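Local coordinates for protein ferritin light chain (Trichoplusia ni, PDB 1Z6O) that stores iron as the light chain of a secreted 24-subunit ferritin, probably easing nucleation of the ferrihydrite core while heavy chains oxidise the incoming iron, at residues 195-198 and 199-203; 73-76 and 77-81. One frame throughout, in Å; residues are numbered along the deposited sequence.

How the interactions relate
Both are local i to i+4 contacts along a helix, interaction 1 at its start and interaction 2 within it. The centres of the two contacts are about 22 Å apart, and their nearest atoms stay about 10 Å from each other. Interaction 2, in helix 70-96 of the four-helix bundle, divides its residues between an apolar face turned to neighbouring helices and polar side chains on other faces. In interaction 1, which starts the short helix 197-211, all touching residues are buried, against helix 157-190 and three heavy chains, and the one apolar side-chain contact across the segments joins two leucines. Lys74 bonds Gln209 O of helix 197-211, and Lys78 the carboxylate of Val212 just after it.

Interaction 1: residues 195-198 and 199-203; sequences HDLS and LALYV
Leu197 and Leu201 form the tightly packed side of this contact, their side chains crossing at a slant with Leu197 CD1 3.9 Å from Leu201 CG. The first torsion of Leu201 sets CG beside its own backbone N (chi1 -71°), which swings the branch back along the helix and puts CG 3.4 Å from Leu197 O, the acceptor that also takes Leu201 N at 2.9 Å. One residue earlier, Ala200 N bonds Asp196 O at 2.8 Å, the donor lying nearly along the C=O axis (170°). Tyr202 N reaches Ser198 O at a longer 3.3 Å and from a tilted direction. These bonds open helix 197-211, the short helix that follows the four-helix bundle, as in other ferritins. Leu197 and Leu201 pack on Phe188 and Leu185 of helix 157-190, while Leu199 packs on Leu177 of one heavy chain and Val5 of another touches Ser198 and Leu201. Cutting Leu201 back to an alanine is likely to open a gap beside Leu185 and the heavy-chain Val5 and to leave Leu197 CD1 without the branch it packs on. Against this tight side stands the solvent side at the leading end, where the exposed His195 makes no contact with 199-203. Asp196 occupies the N-cap position yet makes no capping bond with its carboxylate; OD2 is instead hydrogen-bonded to ND1 of His174 of a heavy chain.

Interaction 2: residues 73-76 and 77-81; sequences SKLF and KKLSD
Phe76 O accepts Ser80 N at 2.9 Å, one of the two shortest bonds across the contact, and Ser80 CB comes within 3.4 Å of the same oxygen. The other bonds are of the same kind: Ser73 O takes Lys77 N, Lys74 O takes Lys78 N, and Leu75 O takes Leu79 N at 3.1 Å with an N-H...O angle of 162°, so the i to i+4 pattern of an alpha helix is unbroken here. On the apolar face Leu75 and Leu79 lie side by side and point the same way, with Leu75 CD2 3.7 Å from Leu79 CD1. The methyl CD2 of Leu75 also sits 4.1 Å above the plane of the Phe76 ring, over its centre. Having CG beside the backbone N (chi1 -80°), Phe76 brings its ring to that methyl and its CD2 to 4.3 Å from Leu79 CD1.

This face belongs to the interior of the ferritin four-helix bundle: Phe76 packs on Ser58 of helix 37-61 and on Ala125 and Ala129 of helix 122-148, Leu79 packs on Tyr55 and Gln133, and a hydrogen bond from Ser80 OG to Ser52 O ties helix 70-96 to helix 37-61.

The lysines lead elsewhere. Lys77 bends at its second torsion (60°) and its NZ comes 3.0 Å from Asp81 OD1, although the position of that amine is less certain. Lys74 and Lys78 run out fully extended, Lys74 NZ in a hydrogen bond with Gln209 O and Lys78 NZ in a salt bridge with the C-terminal carboxylate of Val212. Asp81 OD1 also forms a salt bridge with Arg68 of a heavy chain, whose guanidinium is hydrogen-bonded to Ser80 OG as well.

Interaction 1: residues 195-198 and 199-203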
loop_
_atom_site.group_PDB
_atom_site.type_symbol
_atom_site.label_atom_id
_atom_site.label_comp_id
_atom_site.label_asym_id
_atom_site.label_seq_id
_atom_site.Cartn_x
_atom_site.Cartn_y
_atom_site.Cartn_z
ATOM N N HIS A 195 -2.477 -61.007 5.657
ATOM C CA HIS A 195 -3.703 -60.628 6.359
ATOM C C HIS A 195 -4.142 -59.172 6.250
ATOM O O HIS A 195 -5.330 -58.878 6.337
ATOM C CB HIS A 195 -3.599 -60.987 7.847
ATOM C CG HIS A 195 -3.775 -62.445 8.129
ATOM N ND1 HIS A 195 -4.674 -63.231 7.440
ATOM C CD2 HIS A 195 -3.168 -63.262 9.022
ATOM C CE1 HIS A 195 -4.610 -64.470 7.891
ATOM N NE2 HIS A 195 -3.704 -64.517 8.852
ATOM N N ASP A 196 -3.200 -58.254 6.085
ATOM C CA ASP A 196 -3.567 -56.849 5.988
ATOM C C ASP A 196 -3.761 -56.373 4.553
ATOM O O ASP A 196 -3.980 -55.185 4.323
ATOM C CB ASP A 196 -2.489 -55.983 6.644
ATOM C CG ASP A 196 -2.563 -56.010 8.165
ATOM O OD1 ASP A 196 -3.479 -56.664 8.705
ATOM O OD2 ASP A 196 -1.711 -55.375 8.816
ATOM N N LEU A 197 -3.709 -57.287 3.592
ATOM C CA LEU A 197 -3.794 -56.870 2.193
ATOM C C LEU A 197 -4.897 -55.893 1.786
ATOM O O LEU A 197 -4.608 -54.880 1.156
ATOM C CB LEU A 197 -3.841 -58.091 1.260
ATOM C CG LEU A 197 -3.753 -57.740 -0.238
ATOM C CD1 LEU A 197 -2.448 -56.972 -0.535
ATOM C CD2 LEU A 197 -3.809 -59.028 -1.072
ATOM N N SER A 198 -6.155 -56.166 2.130
ATOM C CA SER A 198 -7.202 -55.249 1.682
ATOM C C SER A 198 -7.062 -53.859 2.295
ATOM O O SER A 198 -7.243 -52.849 1.608
ATOM C CB SER A 198 -8.600 -55.835 1.953
ATOM O OG SER A 198 -8.889 -55.828 3.339
ATOM N N LEU A 199 -6.731 -53.784 3.579
ATOM C CA LEU A 199 -6.568 -52.470 4.199
ATOM C C LEU A 199 -5.324 -51.785 3.629
ATOM O O LEU A 199 -5.308 -50.569 3.427
ATOM C CB LEU A 199 -6.423 -52.604 5.721
ATOM C CG LEU A 199 -6.294 -51.289 6.501
ATOM C CD1 LEU A 199 -7.555 -50.441 6.317
ATOM C CD2 LEU A 199 -6.075 -51.606 7.994
ATOM N N ALA A 200 -4.278 -52.564 3.371
ATOM C CA ALA A 200 -3.045 -51.990 2.828
ATOM C C ALA A 200 -3.251 -51.417 1.423
ATOM O O ALA A 200 -2.706 -50.353 1.104
ATOM C CB ALA A 200 -1.916 -53.044 2.816
ATOM N N LEU A 201 -4.026 -52.103 0.580
ATOM C CA LEU A 201 -4.268 -51.585 -0.774
ATOM C C LEU A 201 -5.027 -50.265 -0.700
ATOM O O LEU A 201 -4.772 -49.342 -1.475
ATOM C CB LEU A 201 -5.053 -52.593 -1.626
ATOM C CG LEU A 201 -4.221 -53.830 -2.016
ATOM C CD1 LEU A 201 -5.084 -54.845 -2.757
ATOM C CD2 LEU A 201 -3.052 -53.403 -2.887
ATOM N N TYR A 202 -5.960 -50.172 0.241
ATOM C CA TYR A 202 -6.723 -48.939 0.417
ATOM C C TYR A 202 -5.777 -47.813 0.869
ATOM O O TYR A 202 -5.773 -46.709 0.311
ATOM C CB TYR A 202 -7.819 -49.169 1.466
ATOM C CG TYR A 202 -8.526 -47.911 1.919
ATOM C CD1 TYR A 202 -9.241 -47.119 1.019
ATOM C CD2 TYR A 202 -8.504 -47.528 3.257
ATOM C CE1 TYR A 202 -9.925 -45.969 1.448
ATOM C CE2 TYR A 202 -9.186 -46.390 3.695
ATOM C CZ TYR A 202 -9.892 -45.619 2.787
ATOM O OH TYR A 202 -10.576 -44.513 3.228
ATOM N N VAL A 203 -4.968 -48.093 1.883
ATOM C CA VAL A 203 -4.023 -47.097 2.388
ATOM C C VAL A 203 -3.006 -46.705 1.306
ATOM O O VAL A 203 -2.658 -45.529 1.147
ATOM C CB VAL A 203 -3.285 -47.649 3.639
ATOM C CG1 VAL A 203 -2.085 -46.761 4.001
ATOM C CG2 VAL A 203 -4.278 -47.702 4.827
#

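Interaction 2: residues 73-76 and 77-81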
loop_
_atom_site.group_PDB
_atom_site.type_symbol
_atom_site.label_atom_id
_atom_site.label_comp_id
_atom_site.label_asym_id
_atom_site.label_seq_id
_atom_site.Cartn_x
_atom_site.Cartn_y
_atom_site.Cartn_z
ATOM N N SER A 73 -5.452 -44.828 -10.604
ATOM C CA SER A 73 -5.940 -44.206 -11.822
ATOM C C SER A 73 -5.140 -42.935 -12.138
ATOM O O SER A 73 -4.762 -42.685 -13.288
ATOM C CB SER A 73 -7.443 -43.905 -11.671
ATOM O OG SER A 73 -7.968 -43.469 -12.897
ATOM N N LYS A 74 -4.860 -42.142 -11.109
ATOM C CA LYS A 74 -4.095 -40.906 -11.269
ATOM C C LYS A 74 -2.662 -41.209 -11.738
ATOM O O LYS A 74 -2.090 -40.473 -12.551
ATOM C CB LYS A 74 -4.048 -40.162 -9.932
ATOM C CG LYS A 74 -3.369 -38.808 -9.980
ATOM C CD LYS A 74 -3.388 -38.158 -8.593
ATOM C CE LYS A 74 -2.817 -36.750 -8.634
ATOM N NZ LYS A 74 -2.751 -36.143 -7.275
ATOM N N LEU A 75 -2.083 -42.287 -11.214
ATOM C CA LEU A 75 -0.729 -42.686 -11.595
ATOM C C LEU A 75 -0.689 -42.975 -13.099
ATOM O O LEU A 75 0.193 -42.490 -13.819
ATOM C CB LEU A 75 -0.305 -43.939 -10.803
ATOM C CG LEU A 75 1.100 -44.522 -11.054
ATOM C CD1 LEU A 75 1.511 -45.426 -9.888
ATOM C CD2 LEU A 75 1.104 -45.328 -12.344
ATOM N N PHE A 76 -1.649 -43.759 -13.580
ATOM C CA PHE A 76 -1.677 -44.090 -15.003
ATOM C C PHE A 76 -2.055 -42.923 -15.894
ATOM O O PHE A 76 -1.572 -42.815 -17.017
ATOM C CB PHE A 76 -2.611 -45.271 -15.261
ATOM C CG PHE A 76 -1.982 -46.590 -14.939
ATOM C CD1 PHE A 76 -2.326 -47.283 -13.781
ATOM C CD2 PHE A 76 -1.001 -47.119 -15.780
ATOM C CE1 PHE A 76 -1.695 -48.494 -13.459
ATOM C CE2 PHE A 76 -0.365 -48.326 -15.473
ATOM C CZ PHE A 76 -0.715 -49.014 -14.306
ATOM N N LYS A 77 -2.912 -42.041 -15.397
ATOM C CA LYS A 77 -3.308 -40.882 -16.183
ATOM C C LYS A 77 -2.084 -39.982 -16.396
ATOM O O LYS A 77 -1.881 -39.411 -17.476
ATOM C CB LYS A 77 -4.424 -40.133 -15.449
ATOM C CG LYS A 77 -4.822 -38.811 -16.079
ATOM C CD LYS A 77 -5.322 -38.982 -17.492
ATOM C CE LYS A 77 -5.845 -37.645 -18.012
ATOM N NZ LYS A 77 -6.017 -37.673 -19.475
ATOM N N LYS A 78 -1.257 -39.857 -15.365
ATOM C CA LYS A 78 -0.051 -39.042 -15.480
ATOM C C LYS A 78 0.922 -39.678 -16.487
ATOM O O LYS A 78 1.515 -38.977 -17.311
ATOM C CB LYS A 78 0.619 -38.894 -14.114
ATOM C CG LYS A 78 1.897 -38.072 -14.155
ATOM C CD LYS A 78 2.429 -37.801 -12.754
ATOM C CE LYS A 78 3.698 -36.960 -12.805
ATOM N NZ LYS A 78 4.239 -36.682 -11.444
ATOM N N LEU A 79 1.101 -40.994 -16.416
ATOM C CA LEU A 79 1.971 -41.689 -17.374
ATOM C C LEU A 79 1.438 -41.498 -18.801
ATOM O O LEU A 79 2.211 -41.328 -19.747
ATOM C CB LEU A 79 2.032 -43.190 -17.069
ATOM C CG LEU A 79 2.796 -43.606 -15.804
ATOM C CD1 LEU A 79 2.766 -45.129 -15.679
ATOM C CD2 LEU A 79 4.242 -43.105 -15.877
ATOM N N SER A 80 0.116 -41.551 -18.956
ATOM C CA SER A 80 -0.503 -41.368 -20.274
ATOM C C SER A 80 -0.273 -39.954 -20.805
ATOM O O SER A 80 0.142 -39.773 -21.958
ATOM C CB SER A 80 -2.019 -41.626 -20.199
ATOM O OG SER A 80 -2.621 -41.387 -21.469
ATOM N N ASP A 81 -0.549 -38.950 -19.972
ATOM C CA ASP A 81 -0.369 -37.557 -20.383
ATOM C C ASP A 81 1.091 -37.275 -20.737
ATOM O O ASP A 81 1.376 -36.559 -21.700
ATOM C CB ASP A 81 -0.798 -36.580 -19.274
ATOM C CG ASP A 81 -2.316 -36.570 -19.028
ATOM O OD1 ASP A 81 -3.099 -37.061 -19.877
ATOM O OD2 ASP A 81 -2.731 -36.044 -17.972
#